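Local coordinates for intracellular exo-alpha-(1->5)-L-arabinofuranosidase (Bifidobacterium longum, PDB 2Y2W), which hydrolyses terminal alpha-L-arabinofuranosyl residues of arabinans, cutting their alpha-(1->5) bonds, and also acts on arabinoxylan, as a family 51 glycoside hydrolase, at residues E162-G170 against I207-M216; F303-I314 against V387-H398. All blocks are in the same frame, centred on the assembly; numbering follows the deposited sequence.

How the interactions relate
From the N terminus, interaction 1 comes first: 162-170 runs along the third strand of the (beta/alpha)8 barrel, and 36 residues holding helices 174-185 and 191-198 intervene before 207-216 returns as the fourth. Interaction 2 opens only after that loop has closed, so the two contacts follow in series, neither nested nor crossed. Its own loop of 72 residues carries the seventh barrel strand, 335-341, with Glu340, the probable nucleophile, before helix 382-397 packs against helix 307-327. Interaction 1 thus joins strands of the barrel wall and interaction 2 joins helices outside it. Their centres lie 25 Å apart, on opposite sides of the chain's centre, and they do not touch.

Interaction 1: E162-G170 against I207-M216; sequences EIMLAVNMG and IKMWCIGNEM
Leu165 and Trp210 lie side by side on the helix-facing side of a (beta/alpha)8 barrel, whose third and fourth strands, 162-167 and 209-212, run parallel with 23° between their axes. The chain between them includes helix 174-185, a beta-alpha-beta crossover, and that helix packs back onto both residues through Glu180 and Val184. Leu165 CB stands over the indole, 4.2 Å from the centroid of the six-membered ring and 16° off its normal, in a CH-pi contact. With CG opposite its backbone N (chi1 -164°), the leucine carries CD2 to the far end of the ring, 3.6 Å from Trp210 CH2. Ile207 CG2 shares the face that Leu165 CB covers, whereas Val167 CG1 comes in plane at an edge. The rotation of the indole is further fixed by Trp210 NE1, which donates to Ile207 O at 2.8 Å.

Met164 and Cys211 occupy the other face of the sheet, directed into the barrel, together with Ala166 and Met209. Met164 SD meets Cys211 SG at 3.6 Å, and Arg109 of the neighbouring strand 107-110 touches both residues. Met209 is extended beyond CG and Met164 bends only at its last torsion; the two chains point the same way and meet methyl to methyl, CE to CE, at 3.7 Å.

Backbone bonds join the strands: Leu165 N donates to Met209 O, Cys211 N to Leu165 O at 2.8 Å, and Val167 N to Cys211 O at 3.0 Å. Beyond them the ladder frays into a weak bond from Gly213 N to Val167 O. Here the fourth strand gives way to Asn214, which probably binds arabinofuranose, and Glu215, the probable acid/base. Asn214 N donates to a water at 3.0 Å, and Met169 N reaches the same water weakly.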
loop_
_atom_site.group_PDB
_atom_site.type_symbol
_atom_site.label_atom_id
_atom_site.label_comp_id
_atom_site.label_asym_id
_atom_site.label_seq_id
_atom_site.Cartn_x
_atom_site.Cartn_y
_atom_site.Cartn_z
ATOM N N GLU D 162 32.307 -6.747 2.256
ATOM C CA GLU D 162 31.235 -5.838 2.647
ATOM C C GLU D 162 29.890 -6.420 2.201
ATOM O O GLU D 162 29.830 -7.171 1.224
ATOM C CB GLU D 162 31.476 -4.487 1.974
ATOM C CG GLU D 162 30.547 -3.348 2.380
ATOM C CD GLU D 162 30.823 -2.069 1.599
ATOM O OE1 GLU D 162 31.813 -2.027 0.832
ATOM O OE2 GLU D 162 30.048 -1.098 1.751
ATOM N N ILE D 163 28.821 -6.078 2.919
ATOM C CA ILE D 163 27.468 -6.533 2.572
ATOM C C ILE D 163 26.656 -5.429 1.903
ATOM O O ILE D 163 26.619 -4.296 2.383
ATOM C CB ILE D 163 26.684 -7.054 3.807
ATOM C CG1 ILE D 163 27.414 -8.233 4.452
ATOM C CG2 ILE D 163 25.256 -7.456 3.418
ATOM C CD1 ILE D 163 26.855 -8.648 5.794
ATOM N N MET D 164 26.016 -5.775 0.790
ATOM C CA MET D 164 25.071 -4.890 0.124
ATOM C C MET D 164 23.664 -5.474 0.286
ATOM O O MET D 164 23.265 -6.385 -0.443
ATOM C CB MET D 164 25.442 -4.731 -1.351
ATOM C CG MET D 164 24.794 -3.537 -2.032
ATOM S SD MET D 164 24.814 -3.674 -3.829
ATOM C CE MET D 164 26.563 -3.512 -4.190
ATOM N N LEU D 165 22.923 -4.952 1.259
ATOM C CA LEU D 165 21.658 -5.560 1.660
ATOM C C LEU D 165 20.464 -5.009 0.897
ATOM O O LEU D 165 20.212 -3.807 0.902
ATOM C CB LEU D 165 21.442 -5.424 3.172
ATOM C CG LEU D 165 20.379 -6.299 3.846
ATOM C CD1 LEU D 165 20.477 -7.761 3.422
ATOM C CD2 LEU D 165 20.495 -6.181 5.357
ATOM N N ALA D 166 19.738 -5.908 0.239
ATOM C CA ALA D 166 18.528 -5.554 -0.486
ATOM C C ALA D 166 17.304 -5.852 0.371
ATOM O O ALA D 166 17.235 -6.899 1.023
ATOM C CB ALA D 166 18.458 -6.313 -1.792
ATOM N N VAL D 167 16.348 -4.927 0.373
ATOM C CA VAL D 167 15.103 -5.110 1.127
ATOM C C VAL D 167 13.912 -5.334 0.201
ATOM O O VAL D 167 13.901 -4.857 -0.937
ATOM C CB VAL D 167 14.809 -3.930 2.102
ATOM C CG1 VAL D 167 15.768 -3.958 3.294
ATOM C CG2 VAL D 167 14.862 -2.583 1.382
ATOM N N ASN D 168 12.921 -6.069 0.702
ATOM C CA ASN D 168 11.676 -6.334 -0.015
ATOM C C ASN D 168 10.912 -5.042 -0.295
ATOM O O ASN D 168 10.622 -4.272 0.623
ATOM C CB ASN D 168 10.806 -7.303 0.803
ATOM C CG ASN D 168 9.582 -7.811 0.039
ATOM O OD1 ASN D 168 9.039 -7.130 -0.829
ATOM N ND2 ASN D 168 9.134 -9.011 0.382
ATOM N N MET D 169 10.608 -4.805 -1.567
ATOM C CA MET D 169 9.704 -3.725 -1.957
ATOM C C MET D 169 8.543 -4.272 -2.789
ATOM O O MET D 169 7.729 -3.513 -3.316
ATOM C CB MET D 169 10.447 -2.617 -2.708
ATOM C CG MET D 169 11.414 -1.804 -1.847
ATOM S SD MET D 169 10.644 -0.734 -0.610
ATOM C CE MET D 169 9.781 0.424 -1.674
ATOM N N GLY D 170 8.472 -5.599 -2.886
ATOM C CA GLY D 170 7.401 -6.287 -3.594
ATOM C C GLY D 170 6.184 -6.546 -2.725
ATOM O O GLY D 170 5.171 -5.857 -2.854
ATOM N N ILE D 207 26.133 -2.193 8.062
ATOM C CA ILE D 207 25.819 -2.293 6.645
ATOM C C ILE D 207 25.510 -0.896 6.097
ATOM O O ILE D 207 24.516 -0.273 6.474
ATOM C CB ILE D 207 24.676 -3.302 6.388
ATOM C CG1 ILE D 207 25.106 -4.694 6.869
ATOM C CG2 ILE D 207 24.289 -3.323 4.905
ATOM C CD1 ILE D 207 24.023 -5.756 6.820
ATOM N N LYS D 208 26.402 -0.412 5.233
ATOM C CA LYS D 208 26.316 0.923 4.634
ATOM C C LYS D 208 25.424 0.970 3.399
ATOM O O LYS D 208 24.536 1.819 3.294
ATOM C CB LYS D 208 27.710 1.412 4.238
ATOM C CG LYS D 208 28.364 2.376 5.206
ATOM C CD LYS D 208 29.732 2.798 4.674
ATOM C CE LYS D 208 30.286 3.995 5.428
ATOM N NZ LYS D 208 31.565 4.471 4.827
ATOM N N MET D 209 25.680 0.059 2.463
ATOM C CA MET D 209 25.034 0.075 1.157
ATOM C C MET D 209 23.783 -0.806 1.128
ATOM O O MET D 209 23.846 -2.006 1.415
ATOM C CB MET D 209 26.032 -0.344 0.073
ATOM C CG MET D 209 25.675 0.108 -1.327
ATOM S SD MET D 209 27.059 -0.141 -2.452
ATOM C CE MET D 209 26.290 0.217 -4.029
ATOM N N TRP D 210 22.655 -0.189 0.780
ATOM C CA TRP D 210 21.357 -0.860 0.764
ATOM C C TRP D 210 20.667 -0.698 -0.584
ATOM O O TRP D 210 20.663 0.392 -1.160
ATOM C CB TRP D 210 20.441 -0.296 1.854
ATOM C CG TRP D 210 20.886 -0.565 3.259
ATOM C CD1 TRP D 210 21.964 -0.023 3.896
ATOM C CD2 TRP D 210 20.244 -1.419 4.215
ATOM N NE1 TRP D 210 22.044 -0.501 5.181
ATOM C CE2 TRP D 210 20.999 -1.356 5.403
ATOM C CE3 TRP D 210 19.104 -2.234 4.180
ATOM C CZ2 TRP D 210 20.654 -2.073 6.547
ATOM C CZ3 TRP D 210 18.762 -2.947 5.316
ATOM C CH2 TRP D 210 19.535 -2.862 6.485
ATOM N N CYS D 211 20.075 -1.783 -1.073
ATOM C CA CYS D 211 19.267 -1.742 -2.287
ATOM C C CYS D 211 17.781 -1.703 -1.945
ATOM O O CYS D 211 17.239 -2.642 -1.354
ATOM C CB CYS D 211 19.577 -2.937 -3.190
ATOM S SG CYS D 211 21.281 -2.991 -3.746
ATOM N N ILE D 212 17.132 -0.602 -2.312
ATOM C CA ILE D 212 15.715 -0.422 -2.042
ATOM C C ILE D 212 14.895 -1.123 -3.125
ATOM O O ILE D 212 14.547 -0.534 -4.154
ATOM C CB ILE D 212 15.347 1.077 -1.907
ATOM C CG1 ILE D 212 16.289 1.760 -0.910
ATOM C CG2 ILE D 212 13.901 1.240 -1.450
ATOM C CD1 ILE D 212 16.413 3.250 -1.085
ATOM N N GLY D 213 14.609 -2.399 -2.882
ATOM C CA GLY D 213 13.870 -3.228 -3.824
ATOM C C GLY D 213 14.756 -3.846 -4.881
ATOM O O GLY D 213 15.960 -3.580 -4.932
ATOM N N ASN D 214 14.143 -4.673 -5.725
ATOM C CA ASN D 214 14.825 -5.311 -6.839
ATOM C C ASN D 214 13.988 -5.284 -8.113
ATOM O O ASN D 214 12.790 -5.578 -8.082
ATOM C CB ASN D 214 15.169 -6.759 -6.498
ATOM C CG ASN D 214 15.893 -7.458 -7.625
ATOM O OD1 ASN D 214 17.098 -7.282 -7.803
ATOM N ND2 ASN D 214 15.163 -8.251 -8.398
ATOM N N GLU D 215 14.636 -4.927 -9.224
ATOM C CA GLU D 215 14.051 -4.979 -10.570
ATOM C C GLU D 215 12.549 -4.685 -10.603
ATOM O O GLU D 215 11.768 -5.429 -11.200
ATOM C CB GLU D 215 14.352 -6.334 -11.234
ATOM C CG GLU D 215 15.824 -6.555 -11.587
ATOM C CD GLU D 215 16.077 -7.878 -12.299
ATOM O OE1 GLU D 215 15.476 -8.901 -11.908
ATOM O OE2 GLU D 215 16.886 -7.895 -13.251
ATOM N N MET D 216 12.159 -3.584 -9.969
ATOM C CA MET D 216 10.749 -3.230 -9.811
ATOM C C MET D 216 10.054 -2.828 -11.116
ATOM O O MET D 216 8.829 -2.694 -11.150
ATOM C CB MET D 216 10.589 -2.138 -8.747
ATOM C CG MET D 216 11.034 -2.565 -7.350
ATOM S SD MET D 216 10.145 -4.006 -6.712
ATOM C CE MET D 216 8.530 -3.293 -6.415
HETATM O O HOH W 1 11.793 -6.096 -4.437
#

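Interaction 2: F303-I314 against V387-H398; sequences FLASSEDMTKFI and VEGSLMITLLKH
Val387 CG2 rests over one face of the Phe303 ring, 3.7 Å from its centroid and 19° off the normal, in a CH-pi contact displaced toward the rim. Phe303 lies near the end of helix 297-304; just beyond it, helices 307-314 and 387-397, neighbouring outer helices of the (beta/alpha)8 barrel, run roughly parallel, 26° apart, with axes approaching to 9.4 Å. Leu304 crosses the valine at about a right angle and brings CD2 to within 4.0 Å of the same CG2. Cutting Phe303 back to an alanine would probably open a gap beside Val387 and deprive its CG2 of the aromatic surface beneath it.

Farther along, Met310 turns sharply at its last torsion (chi3 -89°), which lays CE 3.7 Å from Leu391 CD2, while its SD passes Leu395 CG at 4.0 Å. Tyr287 of barrel strand 280-287 touches both Met310 and Leu391, tying the helices to the wall. Thr394 enters as a knob into the hole formed by Ser307, Met310, Thr311 and Ile314, its CG2 lying 3.4 Å from Thr311 OG1. At the far end Ile314 CG2 and Thr311 CG2 approach the His398 ring obliquely.

Hydroxyls line this seam, yet no hydrogen bond crosses between the segments. Thr311 OG1 donates to Ser307 O at 3.0 Å, and Ser390 OG to Val387 O at 2.7 Å. Shape fit and dispersion between methyl, sulfur and aromatic groups therefore join the two segments, with the hydroxyls of Thr311 and Ser390 bonded to carbonyls of their own segments.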
loop_
_atom_site.group_PDB
_atom_site.type_symbol
_atom_site.label_atom_id
_atom_site.label_comp_id
_atom_site.label_asym_id
_atom_site.label_seq_id
_atom_site.Cartn_x
_atom_site.Cartn_y
_atom_site.Cartn_z
ATOM N N PHE D 303 27.832 -10.882 -29.979
ATOM C CA PHE D 303 28.057 -11.190 -28.573
ATOM C C PHE D 303 29.429 -10.725 -28.073
ATOM O O PHE D 303 29.554 -10.261 -26.939
ATOM C CB PHE D 303 27.856 -12.689 -28.334
ATOM C CG PHE D 303 28.217 -13.145 -26.951
ATOM C CD1 PHE D 303 27.620 -12.573 -25.831
ATOM C CD2 PHE D 303 29.141 -14.165 -26.769
ATOM C CE1 PHE D 303 27.953 -12.998 -24.554
ATOM C CE2 PHE D 303 29.475 -14.603 -25.497
ATOM C CZ PHE D 303 28.879 -14.020 -24.386
ATOM N N LEU D 304 30.447 -10.840 -28.921
ATOM C CA LEU D 304 31.799 -10.415 -28.556
ATOM C C LEU D 304 31.914 -8.895 -28.417
ATOM O O LEU D 304 32.803 -8.396 -27.725
ATOM C CB LEU D 304 32.830 -10.954 -29.553
ATOM C CG LEU D 304 33.066 -12.471 -29.552
ATOM C CD1 LEU D 304 33.649 -12.925 -30.883
ATOM C CD2 LEU D 304 33.952 -12.908 -28.392
ATOM N N ALA D 305 31.000 -8.171 -29.060
ATOM C CA ALA D 305 30.956 -6.714 -28.969
ATOM C C ALA D 305 29.861 -6.222 -28.015
ATOM O O ALA D 305 29.310 -5.130 -28.200
ATOM C CB ALA D 305 30.779 -6.104 -30.358
ATOM N N SER D 306 29.564 -7.021 -26.989
ATOM C CA SER D 306 28.506 -6.705 -26.020
ATOM C C SER D 306 28.819 -5.499 -25.141
ATOM O O SER D 306 27.911 -4.894 -24.566
ATOM C CB SER D 306 28.187 -7.918 -25.145
ATOM O OG SER D 306 27.459 -8.888 -25.876
ATOM N N SER D 307 30.102 -5.158 -25.042
ATOM C CA SER D 307 30.551 -3.980 -24.296
ATOM C C SER D 307 29.961 -2.677 -24.842
ATOM O O SER D 307 29.776 -1.713 -24.095
ATOM C CB SER D 307 32.081 -3.907 -24.276
ATOM O OG SER D 307 32.631 -4.253 -25.535
ATOM N N GLU D 308 29.661 -2.668 -26.140
ATOM C CA GLU D 308 29.062 -1.513 -26.815
ATOM C C GLU D 308 27.660 -1.194 -26.295
ATOM O O GLU D 308 27.265 -0.028 -26.235
ATOM C CB GLU D 308 29.018 -1.743 -28.328
ATOM C CG GLU D 308 30.387 -1.941 -28.975
ATOM C CD GLU D 308 31.255 -0.694 -28.926
ATOM O OE1 GLU D 308 30.783 0.385 -29.350
ATOM O OE2 GLU D 308 32.413 -0.797 -28.467
ATOM N N ASP D 309 26.916 -2.238 -25.934
ATOM C CA ASP D 309 25.617 -2.091 -25.286
ATOM C C ASP D 309 25.796 -1.430 -23.916
ATOM O O ASP D 309 25.074 -0.492 -23.578
ATOM C CB ASP D 309 24.928 -3.455 -25.159
ATOM C CG ASP D 309 23.518 -3.357 -24.594
ATOM O OD1 ASP D 309 23.367 -3.330 -23.353
ATOM O OD2 ASP D 309 22.557 -3.307 -25.393
ATOM N N MET D 310 26.776 -1.914 -23.152
ATOM C CA MET D 310 27.090 -1.378 -21.826
ATOM C C MET D 310 27.550 0.085 -21.877
ATOM O O MET D 310 27.203 0.875 -21.000
ATOM C CB MET D 310 28.137 -2.255 -21.126
ATOM C CG MET D 310 28.438 -1.851 -19.687
ATOM S SD MET D 310 29.745 -2.822 -18.913
ATOM C CE MET D 310 28.805 -4.180 -18.223
ATOM N N THR D 311 28.324 0.438 -22.902
ATOM C CA THR D 311 28.783 1.818 -23.098
ATOM C C THR D 311 27.597 2.775 -23.278
ATOM O O THR D 311 27.515 3.802 -22.599
ATOM C CB THR D 311 29.777 1.929 -24.287
ATOM O OG1 THR D 311 30.895 1.061 -24.059
ATOM C CG2 THR D 311 30.287 3.356 -24.452
ATOM N N LYS D 312 26.683 2.423 -24.180
ATOM C CA LYS D 312 25.436 3.168 -24.362
ATOM C C LYS D 312 24.587 3.173 -23.091
ATOM O O LYS D 312 24.039 4.212 -22.714
ATOM C CB LYS D 312 24.629 2.606 -25.536
ATOM C CG LYS D 312 24.774 3.408 -26.814
ATOM C CD LYS D 312 23.979 2.791 -27.959
ATOM C CE LYS D 312 23.615 3.831 -29.025
ATOM N NZ LYS D 312 24.805 4.535 -29.599
ATOM N N PHE D 313 24.491 2.010 -22.445
ATOM C CA PHE D 313 23.795 1.849 -21.167
ATOM C C PHE D 313 24.291 2.882 -20.149
ATOM O O PHE D 313 23.495 3.616 -19.557
ATOM C CB PHE D 313 24.026 0.429 -20.628
ATOM C CG PHE D 313 22.924 -0.093 -19.741
ATOM C CD1 PHE D 313 22.415 0.668 -18.689
ATOM C CD2 PHE D 313 22.407 -1.365 -19.953
ATOM C CE1 PHE D 313 21.402 0.172 -17.873
ATOM C CE2 PHE D 313 21.394 -1.870 -19.143
ATOM C CZ PHE D 313 20.891 -1.099 -18.099
ATOM N N ILE D 314 25.611 2.934 -19.965
ATOM C CA ILE D 314 26.253 3.872 -19.045
ATOM C C ILE D 314 25.949 5.323 -19.424
ATOM O O ILE D 314 25.588 6.126 -18.563
ATOM C CB ILE D 314 27.788 3.622 -18.955
ATOM C CG1 ILE D 314 28.067 2.327 -18.183
ATOM C CG2 ILE D 314 28.504 4.797 -18.281
ATOM C CD1 ILE D 314 29.394 1.663 -18.511
ATOM N N VAL D 387 34.252 -11.993 -23.339
ATOM C CA VAL D 387 33.207 -10.969 -23.286
ATOM C C VAL D 387 33.173 -10.286 -21.915
ATOM O O VAL D 387 33.072 -9.061 -21.834
ATOM C CB VAL D 387 31.810 -11.543 -23.667
ATOM C CG1 VAL D 387 30.712 -10.490 -23.506
ATOM C CG2 VAL D 387 31.825 -12.057 -25.094
ATOM N N GLU D 388 33.278 -11.078 -20.848
ATOM C CA GLU D 388 33.312 -10.537 -19.484
ATOM C C GLU D 388 34.565 -9.703 -19.224
ATOM O O GLU D 388 34.505 -8.693 -18.517
ATOM C CB GLU D 388 33.168 -11.645 -18.439
ATOM C CG GLU D 388 31.736 -12.141 -18.276
ATOM C CD GLU D 388 31.522 -12.990 -17.032
ATOM O OE1 GLU D 388 32.312 -12.876 -16.065
ATOM O OE2 GLU D 388 30.550 -13.775 -17.020
ATOM N N GLY D 389 35.688 -10.125 -19.804
ATOM C CA GLY D 389 36.933 -9.362 -19.758
ATOM C C GLY D 389 36.784 -7.974 -20.354
ATOM O O GLY D 389 37.300 -6.998 -19.804
ATOM N N SER D 390 36.065 -7.885 -21.473
ATOM C CA SER D 390 35.814 -6.605 -22.141
ATOM C C SER D 390 34.787 -5.752 -21.399
ATOM O O SER D 390 34.865 -4.520 -21.433
ATOM C CB SER D 390 35.388 -6.811 -23.601
ATOM O OG SER D 390 34.067 -7.314 -23.696
ATOM N N LEU D 391 33.827 -6.401 -20.740
ATOM C CA LEU D 391 32.844 -5.690 -19.915
ATOM C C LEU D 391 33.523 -5.007 -18.731
ATOM O O LEU D 391 33.232 -3.849 -18.427
ATOM C CB LEU D 391 31.733 -6.628 -19.430
ATOM C CG LEU D 391 30.752 -7.228 -20.443
ATOM C CD1 LEU D 391 29.833 -8.220 -19.751
ATOM C CD2 LEU D 391 29.939 -6.165 -21.164
ATOM N N MET D 392 34.438 -5.728 -18.085
ATOM C CA MET D 392 35.248 -5.188 -16.994
ATOM C C MET D 392 36.092 -3.993 -17.452
ATOM O O MET D 392 36.237 -3.016 -16.714
ATOM C CB MET D 392 36.139 -6.283 -16.393
ATOM C CG MET D 392 36.995 -5.835 -15.206
ATOM S SD MET D 392 36.068 -5.035 -13.871
ATOM C CE MET D 392 35.172 -6.431 -13.186
ATOM N N ILE D 393 36.637 -4.086 -18.666
ATOM C CA ILE D 393 37.392 -2.989 -19.287
ATOM C C ILE D 393 36.521 -1.738 -19.457
ATOM O O ILE D 393 36.952 -0.631 -19.122
ATOM C CB ILE D 393 38.020 -3.425 -20.646
ATOM C CG1 ILE D 393 39.210 -4.364 -20.405
ATOM C CG2 ILE D 393 38.436 -2.211 -21.490
ATOM C CD1 ILE D 393 39.693 -5.112 -21.638
ATOM N N THR D 394 35.298 -1.923 -19.957
ATOM C CA THR D 394 34.347 -0.816 -20.117
ATOM C C THR D 394 33.974 -0.216 -18.761
ATOM O O THR D 394 33.831 1.005 -18.631
ATOM C CB THR D 394 33.071 -1.253 -20.880
ATOM O OG1 THR D 394 33.439 -1.778 -22.160
ATOM C CG2 THR D 394 32.118 -0.077 -21.091
ATOM N N LEU D 395 33.831 -1.081 -17.758
ATOM C CA LEU D 395 33.537 -0.646 -16.395
ATOM C C LEU D 395 34.680 0.196 -15.834
ATOM O O LEU D 395 34.444 1.241 -15.227
ATOM C CB LEU D 395 33.253 -1.848 -15.483
ATOM C CG LEU D 395 31.905 -2.568 -15.613
ATOM C CD1 LEU D 395 31.955 -3.909 -14.899
ATOM C CD2 LEU D 395 30.751 -1.721 -15.084
ATOM N N LEU D 396 35.911 -0.261 -16.057
ATOM C CA LEU D 396 37.106 0.468 -15.634
ATOM C C LEU D 396 37.292 1.768 -16.421
ATOM O O LEU D 396 37.724 2.777 -15.863
ATOM C CB LEU D 396 38.353 -0.417 -15.742
ATOM C CG LEU D 396 38.546 -1.492 -14.666
ATOM C CD1 LEU D 396 39.548 -2.543 -15.113
ATOM C CD2 LEU D 396 38.981 -0.878 -13.344
ATOM N N LYS D 397 36.944 1.743 -17.708
ATOM C CA LYS D 397 37.008 2.940 -18.554
ATOM C C LYS D 397 35.966 3.990 -18.172
ATOM O O LYS D 397 36.087 5.157 -18.548
ATOM C CB LYS D 397 36.880 2.573 -20.035
ATOM C CG LYS D 397 38.218 2.387 -20.745
ATOM C CD LYS D 397 38.106 1.523 -22.004
ATOM C CE LYS D 397 37.843 2.345 -23.260
ATOM N NZ LYS D 397 36.447 2.864 -23.330
ATOM N N HIS D 398 34.951 3.570 -17.421
ATOM C CA HIS D 398 33.898 4.477 -16.965
ATOM C C HIS D 398 33.678 4.409 -15.450
ATOM O O HIS D 398 32.577 4.673 -14.963
ATOM C CB HIS D 398 32.590 4.206 -17.718
ATOM C CG HIS D 398 32.672 4.476 -19.188
ATOM N ND1 HIS D 398 32.569 5.744 -19.719
ATOM C CD2 HIS D 398 32.853 3.641 -20.240
ATOM C CE1 HIS D 398 32.682 5.679 -21.035
ATOM N NE2 HIS D 398 32.854 4.414 -21.376
#